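Local coordinates for Pap fimbrial major pilin protein (Escherichia coli, PDB 2UY6), which polymerises into the thick, right-handed helical rod of the P pilus, which enables the bacterium to colonise the epithelium of specific host organs, at residues L93-N96 and G97-L101. The protein carries 2 engineered substitutions. Sequence-based numbering, arbitrary orientation.
Sequences LDTN and GGTGL. Engineered in segment 97-101: L101 (natural residue Thr).
Between the short, weakly bonded strand 93-94 and the antiparallel strand 101-106 the chain reverses direction through a glycine-rich loop, which brings the CA atoms of T95 and L101 to 6.4 Å. Across the mouth of this loop the side chain of T95 reaches the backbone of L101: OG1 donates a hydrogen bond of 2.6 Å to L101 O. The hydroxyl approaches from above the carbonyl plane, 56° out of it, and meets the C=O at 123°. A chi1 of 53° places OG1 between the backbone N and carbonyl carbon of T95, on the side where L101 O lies, and CB passes 3.7 Å from L101 O. T99 adopts the same rotamer on the far limb, and its OG1 takes a weak, long hydrogen bond of 3.3 Å from L101 N, so that threonine hydroxyls serve both polar backbone atoms of L101. The two hydroxyls are themselves 4.1 Å apart, T95 OG1 to T99 OG1, too distant to bond. On the incoming limb D94 folds its carboxylate back to the backbone, where OD1 receives a weak, bent bond from T95 N. G97, G98 and G100, all with positive phi, carry the chain through the bend; at G97 and G100 a CB would press on the preceding carbonyl oxygen. The side chain of L101, an engineered residue in place of the natural threonine, packs on V147 and F152. N96 is exposed near the tip and bonds through its backbone to S153, at the start of strand 153-162. A single side-chain-to-backbone bond, T95 OG1 to L101 O, thus joins the two limbs, supplemented by a weak bond within each, one just after strand 93-94 and one at the start of strand 101-106.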
ATOM      1  N   LEU B  93      -8.954 -17.554  24.136  1.00 36.46           N
ATOM      2  CA  LEU B  93      -9.878 -16.523  23.694  1.00 37.57           C
ATOM      3  C   LEU B  93     -11.270 -16.758  24.289  1.00 37.93           C
ATOM      4  O   LEU B  93     -11.977 -17.683  23.879  1.00 37.41           O
ATOM      5  CB  LEU B  93      -9.959 -16.525  22.164  1.00 37.74           C
ATOM      6  CG  LEU B  93     -10.919 -15.500  21.563  1.00 38.15           C
ATOM      7  CD1 LEU B  93     -10.390 -14.102  21.836  1.00 38.89           C
ATOM      8  CD2 LEU B  93     -11.070 -15.744  20.080  1.00 36.45           C
ATOM      9  N   ASP B  94     -11.660 -15.919  25.250  1.00 37.31           N
ATOM     10  CA  ASP B  94     -12.962 -16.048  25.891  1.00 36.59           C
ATOM     11  C   ASP B  94     -14.075 -15.935  24.846  1.00 36.07           C
ATOM     12  O   ASP B  94     -13.916 -15.239  23.839  1.00 37.68           O
ATOM     13  CB  ASP B  94     -13.131 -14.971  26.966  1.00 38.44           C
ATOM     14  CG  ASP B  94     -14.049 -15.419  28.107  1.00 39.56           C
ATOM     15  OD1 ASP B  94     -15.138 -15.960  27.822  1.00 37.60           O
ATOM     16  OD2 ASP B  94     -13.679 -15.221  29.285  1.00 38.57           O
ATOM     17  N   THR B  95     -15.196 -16.610  25.086  1.00 34.46           N
ATOM     18  CA  THR B  95     -16.315 -16.602  24.147  1.00 34.45           C
ATOM     19  C   THR B  95     -17.603 -15.976  24.661  1.00 36.78           C
ATOM     20  O   THR B  95     -17.732 -15.657  25.839  1.00 36.08           O
ATOM     21  CB  THR B  95     -16.667 -18.023  23.712  1.00 33.46           C
ATOM     22  OG1 THR B  95     -16.875 -18.829  24.878  1.00 30.52           O
ATOM     23  CG2 THR B  95     -15.557 -18.616  22.859  1.00 31.68           C
ATOM     24  N   ASN B  96     -18.560 -15.819  23.753  1.00 39.19           N
ATOM     25  CA  ASN B  96     -19.864 -15.254  24.081  1.00 42.87           C
ATOM     26  C   ASN B  96     -20.912 -16.352  24.159  1.00 44.22           C
ATOM     27  O   ASN B  96     -20.880 -17.311  23.381  1.00 44.61           O
ATOM     28  CB  ASN B  96     -20.309 -14.245  23.020  1.00 44.87           C
ATOM     29  CG  ASN B  96     -19.379 -13.056  22.917  1.00 48.18           C
ATOM     30  OD1 ASN B  96     -19.099 -12.379  23.915  1.00 48.20           O
ATOM     31  ND2 ASN B  96     -18.895 -12.787  21.704  1.00 47.85           N
ATOM     32  N   GLY B  97     -21.848 -16.194  25.092  1.00 44.39           N
ATOM     33  CA  GLY B  97     -22.905 -17.173  25.257  1.00 44.30           C
ATOM     34  C   GLY B  97     -22.932 -17.800  26.639  1.00 43.34           C
ATOM     35  O   GLY B  97     -23.790 -18.629  26.927  1.00 43.03           O
ATOM     36  N   GLY B  98     -21.986 -17.413  27.490  1.00 42.72           N
ATOM     37  CA  GLY B  98     -21.927 -17.956  28.836  1.00 42.65           C
ATOM     38  C   GLY B  98     -21.895 -19.474  28.912  1.00 42.68           C
ATOM     39  O   GLY B  98     -22.385 -20.065  29.876  1.00 42.75           O
ATOM     40  N   THR B  99     -21.320 -20.110  27.897  1.00 41.96           N
ATOM     41  CA  THR B  99     -21.228 -21.561  27.862  1.00 41.15           C
ATOM     42  C   THR B  99     -20.066 -22.055  28.708  1.00 40.36           C
ATOM     43  O   THR B  99     -20.013 -23.226  29.071  1.00 42.81           O
ATOM     44  CB  THR B  99     -21.017 -22.078  26.427  1.00 42.58           C
ATOM     45  OG1 THR B  99     -19.828 -21.490  25.879  1.00 43.87           O
ATOM     46  CG2 THR B  99     -22.214 -21.737  25.546  1.00 41.14           C
ATOM     47  N   GLY B 100     -19.137 -21.162  29.026  1.00 38.58           N
ATOM     48  CA  GLY B 100     -17.981 -21.556  29.810  1.00 35.56           C
ATOM     49  C   GLY B 100     -16.836 -22.037  28.926  1.00 34.70           C
ATOM     50  O   GLY B 100     -15.778 -22.437  29.416  1.00 35.68           O
ATOM     51  N   LEU B 101     -17.039 -22.002  27.615  1.00 31.66           N
ATOM     52  CA  LEU B 101     -16.003 -22.441  26.696  1.00 30.51           C
ATOM     53  C   LEU B 101     -15.024 -21.325  26.326  1.00 31.06           C
ATOM     54  O   LEU B 101     -15.307 -20.134  26.493  1.00 31.78           O
ATOM     55  CB  LEU B 101     -16.647 -22.999  25.429  1.00 28.77           C
ATOM     56  CG  LEU B 101     -17.702 -24.084  25.655  1.00 26.87           C
ATOM     57  CD1 LEU B 101     -18.301 -24.500  24.312  1.00 21.95           C
ATOM     58  CD2 LEU B 101     -17.072 -25.273  26.368  1.00 24.10           C
TER